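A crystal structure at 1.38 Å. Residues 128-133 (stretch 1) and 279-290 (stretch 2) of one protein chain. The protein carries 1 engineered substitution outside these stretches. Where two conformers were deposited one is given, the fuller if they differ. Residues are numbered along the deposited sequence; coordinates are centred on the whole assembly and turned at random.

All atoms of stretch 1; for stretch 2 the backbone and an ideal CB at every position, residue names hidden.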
# COMPACT_ATOMS: atom_id res chain seq x y z
N ALA A 128 1.20 22.57 6.93
CA ALA A 128 1.88 23.49 7.84
C ALA A 128 2.77 24.48 7.09
O ALA A 128 2.78 25.68 7.40
CB ALA A 128 2.67 22.71 8.88
N VAL A 129 3.51 23.99 6.10
CA VAL A 129 4.36 24.85 5.26
C VAL A 129 3.51 25.93 4.57
O VAL A 129 3.87 27.11 4.56
CB VAL A 129 5.15 24.02 4.23
CG1 VAL A 129 5.79 24.89 3.15
CG2 VAL A 129 6.22 23.19 4.93
N VAL A 130 2.37 25.52 4.01
CA VAL A 130 1.46 26.46 3.36
C VAL A 130 0.95 27.52 4.34
O VAL A 130 0.82 28.69 3.97
CB VAL A 130 0.29 25.74 2.65
CG1 VAL A 130 -0.76 26.72 2.16
CG2 VAL A 130 0.82 24.90 1.50
N MET A 131 0.69 27.11 5.59
CA MET A 131 0.15 27.92 6.69
C MET A 131 1.22 28.80 7.36
O MET A 131 0.93 29.51 8.34
CB MET A 131 -0.43 26.95 7.73
CG MET A 131 -1.48 27.51 8.69
SD MET A 131 -2.08 26.24 9.85
CE MET A 131 -3.23 27.20 10.83
N ASP A 132 2.46 28.70 6.87
CA ASP A 132 3.63 29.37 7.45
C ASP A 132 3.91 28.98 8.91
O ASP A 132 4.38 29.78 9.71
CB ASP A 132 3.57 30.90 7.27
CG ASP A 132 4.01 31.35 5.88
OD1 ASP A 132 4.83 30.65 5.24
OD2 ASP A 132 3.54 32.42 5.43
N VAL A 133 3.61 27.72 9.24
CA VAL A 133 3.96 27.18 10.55
C VAL A 133 5.42 26.76 10.44
O VAL A 133 5.77 26.00 9.53
CB VAL A 133 3.06 25.99 10.94
CG1 VAL A 133 3.60 25.27 12.17
CG2 VAL A 133 1.64 26.48 11.20
N UNK A 279 12.40 19.55 2.73
CA UNK A 279 12.07 19.02 1.42
C UNK A 279 10.94 19.85 0.78
O UNK A 279 11.08 20.30 -0.36
CB UNK A 279 11.67 17.55 1.53
N UNK A 280 9.85 20.09 1.51
CA UNK A 280 8.76 20.88 0.96
C UNK A 280 9.17 22.33 0.66
O UNK A 280 8.67 22.91 -0.31
CB UNK A 280 7.58 20.87 1.93
N UNK A 281 10.05 22.90 1.50
CA UNK A 281 10.45 24.29 1.31
C UNK A 281 11.29 24.47 0.02
O UNK A 281 11.41 25.58 -0.48
CB UNK A 281 11.24 24.77 2.53
N UNK A 282 11.80 23.37 -0.54
CA UNK A 282 12.54 23.43 -1.81
C UNK A 282 11.63 23.54 -3.04
O UNK A 282 12.07 23.98 -4.09
CB UNK A 282 13.42 22.19 -1.95
N UNK A 283 10.37 23.14 -2.90
CA UNK A 283 9.43 23.19 -4.02
C UNK A 283 8.65 24.51 -4.02
O UNK A 283 8.58 25.19 -3.00
CB UNK A 283 8.46 22.01 -3.96
N UNK A 284 8.03 24.87 -5.17
CA UNK A 284 7.22 26.09 -5.18
C UNK A 284 6.06 25.97 -4.20
O UNK A 284 5.39 24.94 -4.15
CB UNK A 284 6.69 26.38 -6.59
N UNK A 285 5.83 27.02 -3.42
CA UNK A 285 4.75 27.02 -2.44
C UNK A 285 3.39 26.73 -3.08
O UNK A 285 2.58 26.01 -2.49
CB UNK A 285 4.71 28.37 -1.71
N UNK A 286 3.14 27.27 -4.27
CA UNK A 286 1.87 27.02 -4.94
C UNK A 286 1.67 25.53 -5.21
O UNK A 286 0.54 25.02 -5.12
CB UNK A 286 1.80 27.81 -6.25
N UNK A 287 2.75 24.82 -5.52
CA UNK A 287 2.64 23.38 -5.82
C UNK A 287 2.47 22.58 -4.55
O UNK A 287 1.72 21.59 -4.53
CB UNK A 287 3.87 22.89 -6.58
N UNK A 288 3.14 23.00 -3.48
CA UNK A 288 2.94 22.36 -2.18
C UNK A 288 1.48 22.57 -1.72
O UNK A 288 0.83 21.64 -1.20
CB UNK A 288 3.92 22.92 -1.15
N UNK A 289 0.94 23.77 -1.93
CA UNK A 289 -0.47 24.04 -1.59
C UNK A 289 -1.44 23.18 -2.43
O UNK A 289 -2.42 22.63 -1.90
CB UNK A 289 -0.78 25.52 -1.80
N UNK A 290 -1.18 23.06 -3.72
CA UNK A 290 -2.03 22.21 -4.56
C UNK A 290 -2.01 20.76 -4.08
O UNK A 290 -3.03 20.08 -4.05
CB UNK A 290 -1.58 22.28 -6.02

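Stretch 1 is the end of a helix and the loop after it; the helix breaks at Asp 132, where positive phi and two bonds back into the last turn, Val 133 N to Ala 128 O (2.9 Å) and Asp 132 N to Val 129 O (3.1 Å), make a Schellman turn. It offers stretch 2 three things: the methyls of Val 129 and Val 130, the carbonyl oxygens near the helix end, and the carboxylate of Asp 132.

Position 279 is helical, and its ideal CB has nothing of stretch 1 within 5.5 Å, so this contact sets no preference; it is Trp 279.

At position 280 CA-to-CB points toward stretch 1, and the ideal CB lies 4.0 Å from Val 129 CG2. A methyl at that range asks for carbon, and anything from alanine to a large apolar residue could supply it, provided a long chain turns aside. The residue is Phe 280: its CB packs 4.1 Å from Val 129 CG2, and with chi1 in m the ring leads away, leaving the base of the side chain to make the contact.

Position 281 points sideways, its ideal CB 5.5 Å from Val 129 CG1. A short residue would barely touch, while a longer, flexible one could pass along the edge of the valine; a donor could approach the oxygen of Val 133, and an acceptor could share a water with it. Glu 281 is found. Its OE2 comes 4.4 Å from Val 129 CG2, and water 1 lies with its O 3.1 Å from Glu 281 OE2 and 2.8 Å from Val 133 O, within hydrogen-bonding reach of both acceptors, which could not bond each other directly.

Positions 282, 283 and 284 are out of reach and tolerant as far as stretch 1 is concerned. They hold Arg 282, Ser 283 and Pro 284. Phi near -62° at 284 fits proline, which sits at the N-cap of the next helix; Pro 284 O accepts from the N of position 288 (3.0 Å).

At position 285 CA-to-CB is sideways and the ideal CB touches nothing, yet carbonyl oxygens and a carboxylate lie beyond it. A long, positively charged side chain, lysine or arginine, is the natural reading. Lys 285 reaches across: its NZ donates to Asp 132 OD1 at 2.9 Å, a hydrogen bond within a salt bridge, while its CE passes 3.6 Å from Val 129 O.

Position 286 points away and could take many residues; it is Ala 286. Position 287 is out of reach, so any helix-compatible residue would do; it holds Asp 287.

Position 288 points toward stretch 1, its ideal CB 4.5 Å from Val 130 CG2 and 5.1 Å from Val 129 CG1. A compact apolar residue, valine, alanine or perhaps isoleucine, suits this spacing. Val 288 places CG1 4.1 Å from Val 130 CG2 and 4.5 Å from Val 129 CG1, touching both valines.

At position 289 CA-to-CB is sideways and the ideal CB already packs on Val 130 CG2, 3.7 Å away; alanine or serine fits easily, and a longer chain would have to lead aside. Ser 289 is found, its CA 3.5 Å and its CB 3.7 Å from Val 130 CG2, a packing contact.

Position 290 points away, and stretch 1 sets no preference among helix-compatible residues; Ala 290 makes no contact.

Stretch 2 (279-290) WFERSPKADVSA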
# COMPACT_ATOMS: atom_id res chain seq x y z
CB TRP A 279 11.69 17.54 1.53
CG TRP A 279 11.56 16.87 0.19
CD1 TRP A 279 12.56 16.28 -0.53
CD2 TRP A 279 10.37 16.73 -0.59
NE1 TRP A 279 12.07 15.79 -1.72
CE2 TRP A 279 10.72 16.04 -1.77
CE3 TRP A 279 9.03 17.11 -0.40
CZ2 TRP A 279 9.79 15.74 -2.77
CZ3 TRP A 279 8.09 16.80 -1.41
CH2 TRP A 279 8.49 16.13 -2.58
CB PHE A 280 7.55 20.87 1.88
CG PHE A 280 6.77 19.58 1.86
CD1 PHE A 280 6.06 19.19 0.72
CD2 PHE A 280 6.74 18.76 2.99
CE1 PHE A 280 5.34 18.01 0.71
CE2 PHE A 280 6.01 17.58 2.98
CZ PHE A 280 5.31 17.21 1.84
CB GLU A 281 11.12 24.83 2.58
CG GLU A 281 10.13 25.10 3.72
CD GLU A 281 10.74 25.13 5.13
OE1 GLU A 281 11.98 25.23 5.25
OE2 GLU A 281 9.97 25.07 6.13
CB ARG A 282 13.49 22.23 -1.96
CG ARG A 282 14.60 22.22 -0.92
CD ARG A 282 15.51 21.01 -1.05
NE ARG A 282 16.34 20.86 0.15
CZ ARG A 282 16.31 19.82 0.99
NH1 ARG A 282 15.51 18.79 0.75
NH2 ARG A 282 17.09 19.80 2.05
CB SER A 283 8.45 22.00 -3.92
OG SER A 283 9.06 20.81 -4.36
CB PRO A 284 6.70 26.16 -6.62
CG PRO A 284 7.66 25.32 -7.42
CD PRO A 284 8.05 24.21 -6.49
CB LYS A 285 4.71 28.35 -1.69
CG LYS A 285 3.92 28.26 -0.40
CD LYS A 285 3.96 29.60 0.32
CE LYS A 285 4.14 29.44 1.81
NZ LYS A 285 4.36 30.79 2.41
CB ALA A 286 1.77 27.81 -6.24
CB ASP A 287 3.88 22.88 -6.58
CG ASP A 287 4.08 23.57 -7.91
OD1 ASP A 287 3.19 24.32 -8.36
OD2 ASP A 287 5.15 23.34 -8.51
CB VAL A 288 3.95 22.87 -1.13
CG1 VAL A 288 3.67 22.27 0.24
CG2 VAL A 288 5.37 22.51 -1.56
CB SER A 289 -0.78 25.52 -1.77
OG SER A 289 -2.10 25.81 -1.34
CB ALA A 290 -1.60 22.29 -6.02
O HOH W 1 7.31 26.28 7.19
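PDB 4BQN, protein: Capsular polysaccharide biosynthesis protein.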